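Local coordinates for hemolysin-related protein (Vibrio cholerae serotype O1, PDB 6MLT) that forms part of the extracellular biofilm matrix, binds calcium and sodium ions, and probably helps adhesion by binding carbohydrate through a beta-prism lectin domain, at residues Glu490-Asp495 and Pro524-Leu529. Residues are numbered along the deposited sequence; the frame is centred on the assembly and turned at random.
Sequences EVLVQD and PVVADL. With NA (sodium ion), chain H.
L492 carries this contact, reaching from strand 490-494 to P524 and V526 of the neighbouring sheet, a worked example of how propeller blades pack through apolar side chains. Its CD2 methyl meets V526 CG2 at 3.7 Å, the two side chains standing roughly perpendicular. The same CD2 lies 4.1 Å from P524 CB, while L492 CB approaches P524 CG at 4.2 Å; leucine and proline ring run alongside each other, pointing opposite ways. With CG beside the backbone N (chi1 -64°), it is CD2 that reaches the proline and valine. L537 of strand 536-541 touches all three residues, and Y481 touches L492 and V526.

One polar bond joins the blades beside the apolar patch, from S479 OG to P524 O. Another lies within 490-495, where Q494 NE2 donates to D495 O at 2.7 Å, nearly straight at 165°.

Metal coordination sits at the start of the strand. E490 grips sodium asymmetrically, OE2 at 2.3 Å and OE1 at 2.9 Å, beside D482, T484, D486 and the I488 carbonyl oxygen.

Between the two segments the contact is thus apolar and buried, with no hydrogen bond, while ion binding probably helps to hold the loop leading into strand 490-494.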
ATOM      1  N   GLU A 490      -1.623  12.346   7.398  1.00 19.72           N
ATOM      2  CA  GLU A 490      -2.038  13.607   6.809  1.00 19.77           C
ATOM      3  C   GLU A 490      -1.871  13.537   5.287  1.00 19.30           C
ATOM      4  O   GLU A 490      -1.230  12.632   4.745  1.00 17.73           O
ATOM      5  CB  GLU A 490      -1.225  14.767   7.398  1.00 18.04           C
ATOM      6  CG  GLU A 490      -1.630  15.184   8.817  1.00 19.64           C
ATOM      7  CD  GLU A 490      -1.182  14.213   9.911  1.00 22.32           C
ATOM      8  OE1 GLU A 490       0.031  13.918  10.000  1.00 21.26           O
ATOM      9  OE2 GLU A 490      -2.045  13.746  10.691  1.00 22.16           O
ATOM     10  N   VAL A 491      -2.468  14.508   4.598  1.00 17.52           N
ATOM     11  CA  VAL A 491      -2.433  14.606   3.145  1.00 17.17           C
ATOM     12  C   VAL A 491      -1.517  15.755   2.747  1.00 19.08           C
ATOM     13  O   VAL A 491      -1.598  16.858   3.304  1.00 17.56           O
ATOM     14  CB  VAL A 491      -3.841  14.834   2.558  1.00 17.79           C
ATOM     15  CG1 VAL A 491      -3.800  14.741   1.032  1.00 17.95           C
ATOM     16  CG2 VAL A 491      -4.836  13.847   3.143  1.00 19.26           C
ATOM     17  N   LEU A 492      -0.662  15.499   1.760  1.00 16.34           N
ATOM     18  CA  LEU A 492       0.233  16.505   1.208  1.00 16.05           C
ATOM     19  C   LEU A 492      -0.285  16.881  -0.169  1.00 17.91           C
ATOM     20  O   LEU A 492      -0.448  16.010  -1.027  1.00 18.49           O
ATOM     21  CB  LEU A 492       1.668  15.988   1.113  1.00 17.69           C
ATOM     22  CG  LEU A 492       2.384  15.642   2.414  1.00 18.17           C
ATOM     23  CD1 LEU A 492       1.906  14.310   2.975  1.00 19.39           C
ATOM     24  CD2 LEU A 492       3.877  15.604   2.163  1.00 24.06           C
ATOM     25  N   VAL A 493      -0.549  18.173  -0.369  1.00 16.50           N
ATOM     26  CA  VAL A 493      -1.206  18.666  -1.569  1.00 18.18           C
ATOM     27  C   VAL A 493      -0.437  19.871  -2.096  1.00 20.14           C
ATOM     28  O   VAL A 493       0.322  20.522  -1.377  1.00 19.67           O
ATOM     29  CB  VAL A 493      -2.684  19.048  -1.314  1.00 18.18           C
ATOM     30  CG1 VAL A 493      -3.422  17.908  -0.630  1.00 22.37           C
ATOM     31  CG2 VAL A 493      -2.788  20.326  -0.485  1.00 18.85           C
ATOM     32  N   GLN A 494      -0.677  20.179  -3.364  1.00 21.63           N
ATOM     33  CA  GLN A 494       0.002  21.245  -4.083  1.00 18.57           C
ATOM     34  C   GLN A 494      -1.013  21.927  -4.987  1.00 19.60           C
ATOM     35  O   GLN A 494      -1.859  21.254  -5.586  1.00 18.47           O
ATOM     36  CB  GLN A 494       1.159  20.678  -4.917  1.00 19.55           C
ATOM     37  CG  GLN A 494       1.812  21.667  -5.869  1.00 20.27           C
ATOM     38  CD  GLN A 494       2.678  22.673  -5.136  1.00 21.75           C
ATOM     39  OE1 GLN A 494       3.479  22.306  -4.279  1.00 22.18           O
ATOM     40  NE2 GLN A 494       2.509  23.947  -5.453  1.00 20.40           N
ATOM     41  N   ASP A 495      -0.949  23.259  -5.077  1.00 20.42           N
ATOM     42  CA  ASP A 495      -1.709  23.946  -6.119  1.00 22.86           C
ATOM     43  C   ASP A 495      -0.790  24.888  -6.891  1.00 20.49           C
ATOM     44  O   ASP A 495       0.396  24.589  -7.045  1.00 22.16           O
ATOM     45  CB  ASP A 495      -2.950  24.651  -5.541  1.00 26.75           C
ATOM     46  CG  ASP A 495      -2.640  25.847  -4.639  1.00 30.86           C
ATOM     47  OD1 ASP A 495      -1.469  26.226  -4.433  1.00 29.36           O
ATOM     48  OD2 ASP A 495      -3.632  26.425  -4.137  1.00 31.14           O
ATOM     49  N   PRO A 524       4.491  16.251  -3.466  1.00 18.60           N
ATOM     50  CA  PRO A 524       5.604  16.297  -2.513  1.00 19.27           C
ATOM     51  C   PRO A 524       5.863  14.916  -1.933  1.00 16.73           C
ATOM     52  O   PRO A 524       4.982  14.052  -1.898  1.00 17.74           O
ATOM     53  CB  PRO A 524       5.118  17.269  -1.426  1.00 18.64           C
ATOM     54  CG  PRO A 524       3.818  17.842  -1.935  1.00 20.44           C
ATOM     55  CD  PRO A 524       3.274  16.852  -2.909  1.00 18.65           C
ATOM     56  N   VAL A 525       7.094  14.718  -1.468  1.00 16.93           N
ATOM     57  CA  VAL A 525       7.546  13.433  -0.935  1.00 16.33           C
ATOM     58  C   VAL A 525       8.154  13.650   0.443  1.00 17.56           C
ATOM     59  O   VAL A 525       8.961  14.567   0.634  1.00 18.10           O
ATOM     60  CB  VAL A 525       8.572  12.770  -1.873  1.00 19.39           C
ATOM     61  CG1 VAL A 525       9.321  11.624  -1.172  1.00 18.29           C
ATOM     62  CG2 VAL A 525       7.873  12.275  -3.141  1.00 19.98           C
ATOM     63  N   VAL A 526       7.794  12.790   1.392  1.00 16.18           N
ATOM     64  CA  VAL A 526       8.475  12.721   2.680  1.00 16.28           C
ATOM     65  C   VAL A 526       9.363  11.489   2.675  1.00 17.09           C
ATOM     66  O   VAL A 526       8.914  10.385   2.332  1.00 17.37           O
ATOM     67  CB  VAL A 526       7.478  12.679   3.848  1.00 19.09           C
ATOM     68  CG1 VAL A 526       8.206  12.444   5.172  1.00 20.13           C
ATOM     69  CG2 VAL A 526       6.681  13.981   3.905  1.00 20.72           C
ATOM     70  N   ALA A 527      10.623  11.672   3.055  1.00 17.04           N
ATOM     71  CA  ALA A 527      11.541  10.553   3.191  1.00 18.56           C
ATOM     72  C   ALA A 527      12.561  10.863   4.273  1.00 20.56           C
ATOM     73  O   ALA A 527      12.984  12.014   4.437  1.00 20.38           O
ATOM     74  CB  ALA A 527      12.256  10.245   1.875  1.00 18.17           C
ATOM     75  N   ASP A 528      12.951   9.818   5.003  1.00 18.49           N
ATOM     76  CA  ASP A 528      13.973   9.904   6.044  1.00 22.89           C
ATOM     77  C   ASP A 528      15.318   9.672   5.371  1.00 21.93           C
ATOM     78  O   ASP A 528      15.769   8.537   5.204  1.00 20.16           O
ATOM     79  CB  ASP A 528      13.710   8.889   7.149  1.00 22.95           C
ATOM     80  CG  ASP A 528      14.717   8.981   8.285  1.00 27.52           C
ATOM     81  OD1 ASP A 528      15.661   9.798   8.185  1.00 27.60           O
ATOM     82  OD2 ASP A 528      14.563   8.237   9.280  1.00 27.32           O
ATOM     83  N   LEU A 529      15.968  10.770   4.983  1.00 19.60           N
ATOM     84  CA  LEU A 529      17.184  10.663   4.186  1.00 20.91           C
ATOM     85  C   LEU A 529      18.335  10.087   5.001  1.00 21.92           C
ATOM     86  O   LEU A 529      19.065   9.214   4.517  1.00 19.92           O
ATOM     87  CB  LEU A 529      17.556  12.035   3.618  1.00 20.50           C
ATOM     88  CG  LEU A 529      16.453  12.756   2.831  1.00 21.57           C
ATOM     89  CD1 LEU A 529      16.941  14.114   2.341  1.00 21.17           C
ATOM     90  CD2 LEU A 529      15.959  11.919   1.664  1.00 19.86           C
TER
HETATM   91 NA    NA H1007      -1.045  12.055  11.879  1.00 20.83          NA